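Local structure of GGDEF family protein (Caulobacter vibrioides, 3U2A) at residues V24-E30 and R108-A114; D34-L38 and L50-S56; R43-L47 and V90-E94. The protein is of undetermined function but is a GGDEF family protein with a PAS-type domain that packs against a second copy of itself. All coordinates share one frame; numbering follows the deposited sequence.

Contact 1 of 3, residues V24-E30 and R108-A114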
loop_
_atom_site.group_PDB
_atom_site.type_symbol
_atom_site.label_atom_id
_atom_site.label_comp_id
_atom_site.label_asym_id
_atom_site.label_seq_id
_atom_site.Cartn_x
_atom_site.Cartn_y
_atom_site.Cartn_z
ATOM N N VAL A 24 -2.025 -6.005 1.165
ATOM C CA VAL A 24 -2.637 -4.674 1.200
ATOM C C VAL A 24 -3.609 -4.538 0.008
ATOM O O VAL A 24 -3.432 -5.216 -1.019
ATOM C CB VAL A 24 -1.495 -3.594 1.148
ATOM C CG1 VAL A 24 -1.953 -2.244 0.567
ATOM C CG2 VAL A 24 -0.852 -3.422 2.520
ATOM N N ALA A 25 -4.599 -3.655 0.121
ATOM C CA ALA A 25 -5.443 -3.316 -1.022
ATOM C C ALA A 25 -5.527 -1.797 -1.193
ATOM O O ALA A 25 -5.276 -1.031 -0.252
ATOM C CB ALA A 25 -6.841 -3.929 -0.897
ATOM N N LEU A 26 -5.848 -1.365 -2.406
ATOM C CA LEU A 26 -6.074 0.044 -2.669
ATOM C C LEU A 26 -7.577 0.274 -2.795
ATOM O O LEU A 26 -8.308 -0.613 -3.219
ATOM C CB LEU A 26 -5.352 0.455 -3.949
ATOM C CG LEU A 26 -3.840 0.174 -4.022
ATOM C CD1 LEU A 26 -3.266 0.579 -5.380
ATOM C CD2 LEU A 26 -3.098 0.884 -2.879
ATOM N N TRP A 27 -8.029 1.460 -2.417
ATOM C CA TRP A 27 -9.450 1.794 -2.490
ATOM C C TRP A 27 -9.644 3.208 -3.012
ATOM O O TRP A 27 -8.793 4.099 -2.798
ATOM C CB TRP A 27 -10.146 1.610 -1.126
ATOM C CG TRP A 27 -9.556 2.442 0.009
ATOM C CD1 TRP A 27 -8.547 2.079 0.849
ATOM C CD2 TRP A 27 -9.959 3.760 0.412
ATOM N NE1 TRP A 27 -8.286 3.094 1.748
ATOM C CE2 TRP A 27 -9.144 4.131 1.512
ATOM C CE3 TRP A 27 -10.933 4.663 -0.043
ATOM C CZ2 TRP A 27 -9.265 5.373 2.158
ATOM C CZ3 TRP A 27 -11.059 5.899 0.604
ATOM C CH2 TRP A 27 -10.225 6.245 1.689
ATOM N N ILE A 28 -10.754 3.386 -3.729
ATOM C CA ILE A 28 -11.254 4.700 -4.116
ATOM C C ILE A 28 -12.737 4.759 -3.759
ATOM O O ILE A 28 -13.493 3.839 -4.075
ATOM C CB ILE A 28 -11.042 4.993 -5.622
ATOM C CG1 ILE A 28 -9.542 5.057 -5.948
ATOM C CG2 ILE A 28 -11.708 6.321 -6.015
ATOM C CD1 ILE A 28 -9.218 5.077 -7.421
ATOM N N TRP A 29 -13.133 5.846 -3.096
ATOM C CA TRP A 29 -14.520 6.050 -2.675
ATOM C C TRP A 29 -15.102 7.263 -3.394
ATOM O O TRP A 29 -14.545 8.373 -3.344
ATOM C CB TRP A 29 -14.605 6.166 -1.136
ATOM C CG TRP A 29 -15.909 6.744 -0.611
ATOM C CD1 TRP A 29 -16.055 7.817 0.236
ATOM C CD2 TRP A 29 -17.232 6.275 -0.894
ATOM N NE1 TRP A 29 -17.391 8.047 0.483
ATOM C CE2 TRP A 29 -18.132 7.113 -0.198
ATOM C CE3 TRP A 29 -17.747 5.229 -1.674
ATOM C CZ2 TRP A 29 -19.519 6.937 -0.262
ATOM C CZ3 TRP A 29 -19.121 5.053 -1.735
ATOM C CH2 TRP A 29 -19.993 5.906 -1.034
ATOM N N GLU A 30 -16.196 7.038 -4.111
ATOM C CA GLU A 30 -16.833 8.104 -4.890
ATOM C C GLU A 30 -18.273 8.284 -4.421
ATOM O O GLU A 30 -19.175 7.589 -4.919
ATOM C CB GLU A 30 -16.846 7.751 -6.381
ATOM C CG GLU A 30 -15.486 7.596 -7.042
ATOM C CD GLU A 30 -15.590 7.007 -8.452
ATOM O OE1 GLU A 30 -16.727 6.815 -8.961
ATOM O OE2 GLU A 30 -14.533 6.721 -9.048
ATOM N N ARG A 108 -14.082 13.005 -3.768
ATOM C CA ARG A 108 -13.609 11.608 -3.824
ATOM C C ARG A 108 -12.490 11.408 -2.809
ATOM O O ARG A 108 -11.720 12.342 -2.527
ATOM C CB ARG A 108 -13.035 11.290 -5.213
ATOM C CG ARG A 108 -13.984 11.488 -6.373
ATOM C CD ARG A 108 -13.224 11.909 -7.620
ATOM N NE ARG A 108 -12.311 10.867 -8.068
ATOM C CZ ARG A 108 -11.011 11.022 -8.291
ATOM N NH1 ARG A 108 -10.408 12.201 -8.128
ATOM N NH2 ARG A 108 -10.311 9.975 -8.698
ATOM N N ALA A 109 -12.375 10.182 -2.293
ATOM C CA ALA A 109 -11.271 9.802 -1.406
ATOM C C ALA A 109 -10.589 8.548 -1.941
ATOM O O ALA A 109 -11.188 7.771 -2.679
ATOM C CB ALA A 109 -11.785 9.565 0.019
ATOM N N ALA A 110 -9.332 8.361 -1.581
ATOM C CA ALA A 110 -8.591 7.168 -1.997
ATOM C C ALA A 110 -7.549 6.818 -0.949
ATOM O O ALA A 110 -7.176 7.661 -0.141
ATOM C CB ALA A 110 -7.922 7.416 -3.359
ATOM N N GLY A 111 -7.045 5.589 -0.977
ATOM C CA GLY A 111 -5.991 5.227 -0.059
ATOM C C GLY A 111 -5.680 3.754 -0.048
ATOM O O GLY A 111 -5.936 3.038 -1.029
ATOM N N VAL A 112 -5.108 3.328 1.075
ATOM C CA VAL A 112 -4.716 1.935 1.292
ATOM C C VAL A 112 -5.513 1.313 2.435
ATOM O O VAL A 112 -5.993 2.015 3.343
ATOM C CB VAL A 112 -3.180 1.815 1.566
ATOM C CG1 VAL A 112 -2.792 0.416 2.051
ATOM C CG2 VAL A 112 -2.404 2.141 0.309
ATOM N N VAL A 113 -5.673 -0.000 2.382
ATOM C CA VAL A 113 -6.215 -0.739 3.504
ATOM C C VAL A 113 -5.251 -1.887 3.789
ATOM O O VAL A 113 -4.759 -2.568 2.868
ATOM C CB VAL A 113 -7.690 -1.189 3.294
ATOM C CG1 VAL A 113 -7.864 -1.934 1.978
ATOM C CG2 VAL A 113 -8.162 -2.036 4.453
ATOM N N ALA A 114 -4.943 -2.052 5.067
ATOM C CA ALA A 114 -3.895 -2.964 5.492
ATOM C C ALA A 114 -4.332 -3.743 6.712
ATOM O O ALA A 114 -5.134 -3.252 7.497
ATOM C CB ALA A 114 -2.634 -2.184 5.794
HETATM O O HOH W 1 -12.582 8.480 -9.388
#
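The indole of Trp27 lies flat on the backbone of Gly111 in the facing strand. Gly111 CA sits over one face of the five-membered ring, 3.9 Å from its centroid, in a CH-pi contact. Ala110 C and Gly111 N lie over the same face. Trp27 chi1 is 58°, with CG between the backbone N and the carbonyl carbon, and this swings the ring across the partner strand. At the ring edge, Trp27 NE1 donates a weak hydrogen bond to Val112 O (3.0 Å, bent to 147° at the hydrogen). At the far end of the indole, Trp27 CZ3 meets Ala109 CB at 3.8 Å.

Strands 25-30 and 109-113 are the central antiparallel pair of the PAS sheet. Six backbone hydrogen bonds join them. The bond from Trp29 N to Ala109 O is 2.8 Å long and almost straight (174°). On the Trp27 face, Ala25 CB packs on Val113 CG1 at 3.6 Å. On the other face, Ile28 CG1 touches Ala110 CB at 3.9 Å. Ala14 and Ala21 of the second subunit cover these two residues.

At the end of the pair a water gives a hydrogen to Glu30 OE2 (2.6 Å) and accepts one from Arg108 NE (2.7 Å). Glu30 also forms a salt bridge with Arg37, and Arg108 with Glu17 of the second subunit.

Contact 2 of 3, residues D34-L38 and L50-S56; sequences DRLRL and LAPECSS
Asp34 holds CG anti to its backbone N (chi1 -163°), and Ser56 holds OG between its backbone N and carbonyl carbon (chi1 60°). These torsions bring the carboxylate and the hydroxyl together. Ser56 OG donates to the syn lone pair of Asp34 OD1 at 2.6 Å. Ser56 N adds a weak bond to the same OD1 at 3.3 Å. The pair sits where the edge strand 53-54 of the PAS sheet passes into helix 56-62. Ser55 is the N-cap of that helix, its OG bonded to Ala58 N. Asp34 and Arg35 form a G1 beta bulge opposite Glu30.

Strand 35-40 runs antiparallel to 53-54. Leu36 and Cys54 are a hydrogen-bonded pair, with Leu36 N 2.9 Å from Cys54 O. Leu38 N also bonds to Pro52 O, but it lies 42° out of the carbonyl plane and so misses the lone pairs. Pro52 follows a cis peptide bond.

On the Leu36 face, Leu36 CD2 rests on Cys54 SG at 3.8 Å. Leu38 CD1 reaches Leu50 CB at 3.8 Å. On the other face, Glu53 OE1 lies between the aliphatic chains of Arg35 and Arg37 and makes a long salt bridge to Arg35 NE (3.8 Å). The Arg37 guanidinium is held by Glu30 and by Ile9 O of the second subunit. A water donates to Leu36 O at 2.9 Å and to Leu50 O at 2.6 Å.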
loop_
_atom_site.group_PDB
_atom_site.type_symbol
_atom_site.label_atom_id
_atom_site.label_comp_id
_atom_site.label_asym_id
_atom_site.label_seq_id
_atom_site.Cartn_x
_atom_site.Cartn_y
_atom_site.Cartn_z
ATOM N N ASP A 34 -21.897 6.543 -5.461
ATOM C CA ASP A 34 -22.054 5.493 -4.436
ATOM C C ASP A 34 -21.228 4.234 -4.753
ATOM O O ASP A 34 -21.697 3.099 -4.568
ATOM C CB ASP A 34 -23.537 5.139 -4.226
ATOM C CG ASP A 34 -23.773 4.392 -2.927
ATOM O OD1 ASP A 34 -23.176 4.771 -1.904
ATOM O OD2 ASP A 34 -24.547 3.413 -2.919
ATOM N N ARG A 35 -20.010 4.456 -5.244
ATOM C CA ARG A 35 -19.118 3.380 -5.663
ATOM C C ARG A 35 -17.837 3.376 -4.836
ATOM O O ARG A 35 -17.081 4.363 -4.848
ATOM C CB ARG A 35 -18.754 3.517 -7.151
ATOM C CG ARG A 35 -19.898 3.278 -8.130
ATOM C CD ARG A 35 -19.393 3.326 -9.577
ATOM N NE ARG A 35 -20.457 3.092 -10.552
ATOM C CZ ARG A 35 -20.822 3.968 -11.481
ATOM N NH1 ARG A 35 -20.198 5.132 -11.573
ATOM N NH2 ARG A 35 -21.803 3.677 -12.324
ATOM N N LEU A 36 -17.600 2.273 -4.123
ATOM C CA LEU A 36 -16.318 2.017 -3.472
ATOM C C LEU A 36 -15.600 0.973 -4.331
ATOM O O LEU A 36 -16.121 -0.123 -4.563
ATOM C CB LEU A 36 -16.507 1.488 -2.037
ATOM C CG LEU A 36 -15.200 1.066 -1.341
ATOM C CD1 LEU A 36 -14.407 2.292 -0.894
ATOM C CD2 LEU A 36 -15.478 0.143 -0.178
ATOM N N ARG A 37 -14.415 1.308 -4.819
ATOM C CA ARG A 37 -13.631 0.363 -5.615
ATOM C C ARG A 37 -12.427 -0.161 -4.848
ATOM O O ARG A 37 -11.768 0.595 -4.126
ATOM C CB ARG A 37 -13.182 1.021 -6.928
ATOM C CG ARG A 37 -14.331 1.290 -7.907
ATOM C CD ARG A 37 -14.119 2.599 -8.668
ATOM N NE ARG A 37 -12.982 2.549 -9.562
ATOM C CZ ARG A 37 -12.246 3.599 -9.922
ATOM N NH1 ARG A 37 -12.494 4.823 -9.450
ATOM N NH2 ARG A 37 -11.235 3.420 -10.746
ATOM N N LEU A 38 -12.149 -1.458 -5.013
ATOM C CA LEU A 38 -10.987 -2.107 -4.400
ATOM C C LEU A 38 -10.090 -2.799 -5.425
ATOM O O LEU A 38 -10.574 -3.344 -6.425
ATOM C CB LEU A 38 -11.439 -3.129 -3.356
ATOM C CG LEU A 38 -12.020 -2.572 -2.065
ATOM C CD1 LEU A 38 -12.885 -3.639 -1.394
ATOM C CD2 LEU A 38 -10.902 -2.117 -1.133
ATOM N N LEU A 50 -16.790 -7.394 -1.303
ATOM C CA LEU A 50 -16.929 -6.016 -1.779
ATOM C C LEU A 50 -16.228 -5.758 -3.101
ATOM O O LEU A 50 -16.573 -4.818 -3.813
ATOM C CB LEU A 50 -16.363 -5.036 -0.746
ATOM C CG LEU A 50 -16.900 -5.099 0.690
ATOM C CD1 LEU A 50 -16.242 -4.019 1.537
ATOM C CD2 LEU A 50 -18.407 -4.979 0.717
ATOM N N ALA A 51 -15.215 -6.563 -3.399
ATOM C CA ALA A 51 -14.372 -6.343 -4.576
ATOM C C ALA A 51 -15.021 -6.921 -5.831
ATOM O O ALA A 51 -15.681 -7.958 -5.754
ATOM C CB ALA A 51 -13.012 -6.964 -4.355
ATOM N N PRO A 52 -14.813 -6.286 -7.000
ATOM C CA PRO A 52 -13.980 -5.112 -7.308
ATOM C C PRO A 52 -14.647 -3.758 -7.002
ATOM O O PRO A 52 -13.963 -2.724 -6.952
ATOM C CB PRO A 52 -13.752 -5.257 -8.812
ATOM C CG PRO A 52 -14.997 -5.892 -9.294
ATOM C CD PRO A 52 -15.376 -6.878 -8.228
ATOM N N GLU A 53 -15.967 -3.769 -6.817
ATOM C CA GLU A 53 -16.735 -2.547 -6.572
ATOM C C GLU A 53 -17.986 -2.868 -5.788
ATOM O O GLU A 53 -18.585 -3.919 -5.994
ATOM C CB GLU A 53 -17.137 -1.927 -7.902
ATOM C CG GLU A 53 -17.761 -0.559 -7.817
ATOM C CD GLU A 53 -18.052 -0.024 -9.190
ATOM O OE1 GLU A 53 -17.409 0.967 -9.584
ATOM O OE2 GLU A 53 -18.895 -0.621 -9.886
ATOM N N CYS A 54 -18.366 -1.967 -4.885
ATOM C CA CYS A 54 -19.584 -2.129 -4.089
ATOM C C CYS A 54 -20.221 -0.789 -3.760
ATOM O O CYS A 54 -19.616 0.262 -3.967
ATOM C CB CYS A 54 -19.304 -2.900 -2.794
ATOM S SG CYS A 54 -18.329 -1.999 -1.585
ATOM N N SER A 55 -21.447 -0.848 -3.242
ATOM C CA SER A 55 -22.137 0.321 -2.721
ATOM C C SER A 55 -21.703 0.624 -1.294
ATOM O O SER A 55 -21.117 -0.225 -0.601
ATOM C CB SER A 55 -23.648 0.062 -2.724
ATOM O OG SER A 55 -23.967 -1.009 -1.847
ATOM N N SER A 56 -22.022 1.825 -0.831
ATOM C CA SER A 56 -21.786 2.149 0.575
ATOM C C SER A 56 -22.594 1.236 1.519
ATOM O O SER A 56 -22.108 0.855 2.589
ATOM C CB SER A 56 -22.059 3.630 0.853
ATOM O OG SER A 56 -23.403 3.979 0.566
HETATM O O HOH W 2 -25.696 2.179 -0.838
HETATM O O HOH W 3 -14.995 -2.718 -3.842
#

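Contact 3 of 3, residues R43-L47 and V90-E94; sequences RALGL and VRGGE
The carbonyl oxygens of Gly46 and Arg91 share one water, which donates to both. It lies 2.6 Å from Gly46 O and 2.5 Å from Arg91 O. No direct hydrogen bond joins the two segments, so their polar links run through water. A second water donates to Arg43 O, and more weakly to Glu94 OE2 at 3.4 Å.

Glu94 makes the broadest approach. Its chi1 of 56° places CG between the backbone N and the carbonyl carbon, and the chain runs extended from there to the turn at Ala44 and Leu45. Glu94 CG touches Leu45 O at 3.3 Å. Glu94 OE1 comes within 3.0 Å of Ala44 O. Both are acceptors, and Glu94 OE2 is also near Ala44 O, so the carboxylate faces a carbonyl without a hydrogen bond as modelled. This would probably raise its proton affinity.

Each segment contains a tight turn. Residues 43-46 form a type I beta turn closed by Gly46 N on Arg43 O. Residues 90-93 form a type II turn closed by Gly93 N on Val90 O at 2.9 Å. Gly46, Gly92 and Gly93 all have positive phi. Gly46 presents bare backbone to Val90, whose CG2 lies 3.8 Å from Gly46 O. The other branch, Val90 CG1, meets Leu47 CD2 at 3.8 Å, and these two side chains cross at about a right angle.

Segment 43-47 lies in the link between strands 35-40 and 53-54, and segment 90-94 in the link between strands 83-86 and 98-102. Leu45 packs on Asp23 and Pro115, beside the start of strand 25-30 and the end of strand 109-113. Val90 and Arg91 lean on Leu62 of helix 56-62, and Arg91 NE bonds to Ala63 O just past that helix.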
loop_
_atom_site.group_PDB
_atom_site.type_symbol
_atom_site.label_atom_id
_atom_site.label_comp_id
_atom_site.label_asym_id
_atom_site.label_seq_id
_atom_site.Cartn_x
_atom_site.Cartn_y
_atom_site.Cartn_z
ATOM N N ARG A 43 -9.518 -10.133 -0.965
ATOM C CA ARG A 43 -9.927 -11.442 -0.446
ATOM C C ARG A 43 -9.200 -11.815 0.852
ATOM O O ARG A 43 -9.841 -12.207 1.841
ATOM C CB ARG A 43 -9.766 -12.542 -1.512
ATOM C CG ARG A 43 -10.220 -13.917 -1.033
ATOM C CD ARG A 43 -10.574 -14.858 -2.184
ATOM N NE ARG A 43 -10.782 -16.237 -1.724
ATOM C CZ ARG A 43 -11.844 -16.670 -1.039
ATOM N NH1 ARG A 43 -12.826 -15.840 -0.700
ATOM N NH2 ARG A 43 -11.923 -17.945 -0.679
ATOM N N ALA A 44 -7.869 -11.673 0.844
ATOM C CA ALA A 44 -7.037 -11.949 2.013
ATOM C C ALA A 44 -7.436 -11.134 3.240
ATOM O O ALA A 44 -7.290 -11.599 4.378
ATOM C CB ALA A 44 -5.567 -11.723 1.688
ATOM N N LEU A 45 -7.944 -9.925 3.005
ATOM C CA LEU A 45 -8.283 -9.012 4.086
ATOM C C LEU A 45 -9.718 -9.159 4.605
ATOM O O LEU A 45 -10.119 -8.446 5.532
ATOM C CB LEU A 45 -8.033 -7.567 3.648
ATOM C CG LEU A 45 -6.572 -7.180 3.447
ATOM C CD1 LEU A 45 -6.493 -5.787 2.892
ATOM C CD2 LEU A 45 -5.820 -7.276 4.741
ATOM N N GLY A 46 -10.486 -10.064 4.004
ATOM C CA GLY A 46 -11.889 -10.241 4.378
ATOM C C GLY A 46 -12.825 -9.386 3.537
ATOM O O GLY A 46 -14.052 -9.426 3.705
ATOM N N LEU A 47 -12.243 -8.640 2.598
ATOM C CA LEU A 47 -12.996 -7.680 1.789
ATOM C C LEU A 47 -13.449 -8.243 0.443
ATOM O O LEU A 47 -13.991 -7.524 -0.397
ATOM C CB LEU A 47 -12.181 -6.390 1.602
ATOM C CG LEU A 47 -11.745 -5.703 2.901
ATOM C CD1 LEU A 47 -10.744 -4.583 2.618
ATOM C CD2 LEU A 47 -12.953 -5.185 3.722
ATOM N N VAL A 90 -14.261 -6.637 9.799
ATOM C CA VAL A 90 -15.354 -7.092 8.939
ATOM C C VAL A 90 -15.721 -8.514 9.333
ATOM O O VAL A 90 -14.989 -9.152 10.099
ATOM C CB VAL A 90 -15.003 -7.025 7.423
ATOM C CG1 VAL A 90 -14.900 -5.571 6.962
ATOM C CG2 VAL A 90 -13.709 -7.800 7.124
ATOM N N ARG A 91 -16.849 -9.008 8.820
ATOM C CA ARG A 91 -17.277 -10.394 9.058
ATOM C C ARG A 91 -16.126 -11.345 8.752
ATOM O O ARG A 91 -15.469 -11.215 7.718
ATOM C CB ARG A 91 -18.494 -10.760 8.194
ATOM C CG ARG A 91 -19.608 -9.703 8.100
ATOM C CD ARG A 91 -20.224 -9.336 9.448
ATOM N NE ARG A 91 -21.252 -8.298 9.321
ATOM C CZ ARG A 91 -22.541 -8.471 9.594
ATOM N NH1 ARG A 91 -22.987 -9.642 10.033
ATOM N NH2 ARG A 91 -23.390 -7.471 9.440
ATOM N N GLY A 92 -15.871 -12.284 9.658
ATOM C CA GLY A 92 -14.686 -13.138 9.572
ATOM C C GLY A 92 -13.734 -12.799 10.705
ATOM O O GLY A 92 -13.016 -13.666 11.212
ATOM N N GLY A 93 -13.723 -11.525 11.093
ATOM C CA GLY A 93 -13.032 -11.083 12.299
ATOM C C GLY A 93 -11.785 -10.221 12.161
ATOM O O GLY A 93 -11.340 -9.647 13.158
ATOM N N GLU A 94 -11.205 -10.109 10.966
ATOM C CA GLU A 94 -9.915 -9.394 10.877
ATOM C C GLU A 94 -10.005 -7.863 10.838
ATOM O O GLU A 94 -10.845 -7.303 10.142
ATOM C CB GLU A 94 -9.003 -9.945 9.776
ATOM C CG GLU A 94 -9.572 -9.973 8.367
ATOM C CD GLU A 94 -8.724 -10.832 7.423
ATOM O OE1 GLU A 94 -7.534 -10.497 7.201
ATOM O OE2 GLU A 94 -9.252 -11.842 6.902
HETATM O O HOH W 4 -10.057 -13.948 4.333
HETATM O O HOH W 5 -15.492 -11.021 5.176
#

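All three contacts belong to one PAS-type domain. Contact 1 pairs the first and last strands of the chain, so contacts 2 and 3 both fall within the loop that it closes. Contacts 1 and 2 have centres about 10 Å apart. Together they build one side of the antiparallel sheet, from strand 109-113 out to the edge strand 53-54, and both touch the second subunit. Contact 3 joins two loops off the sheet, its centre about 16 Å from that of contact 1 and 15 Å from that of contact 2. Its segments alternate with those of contact 2 along the chain. Leu45 and Leu47 tie these loops to the sheet through packing on Val113 and Leu38.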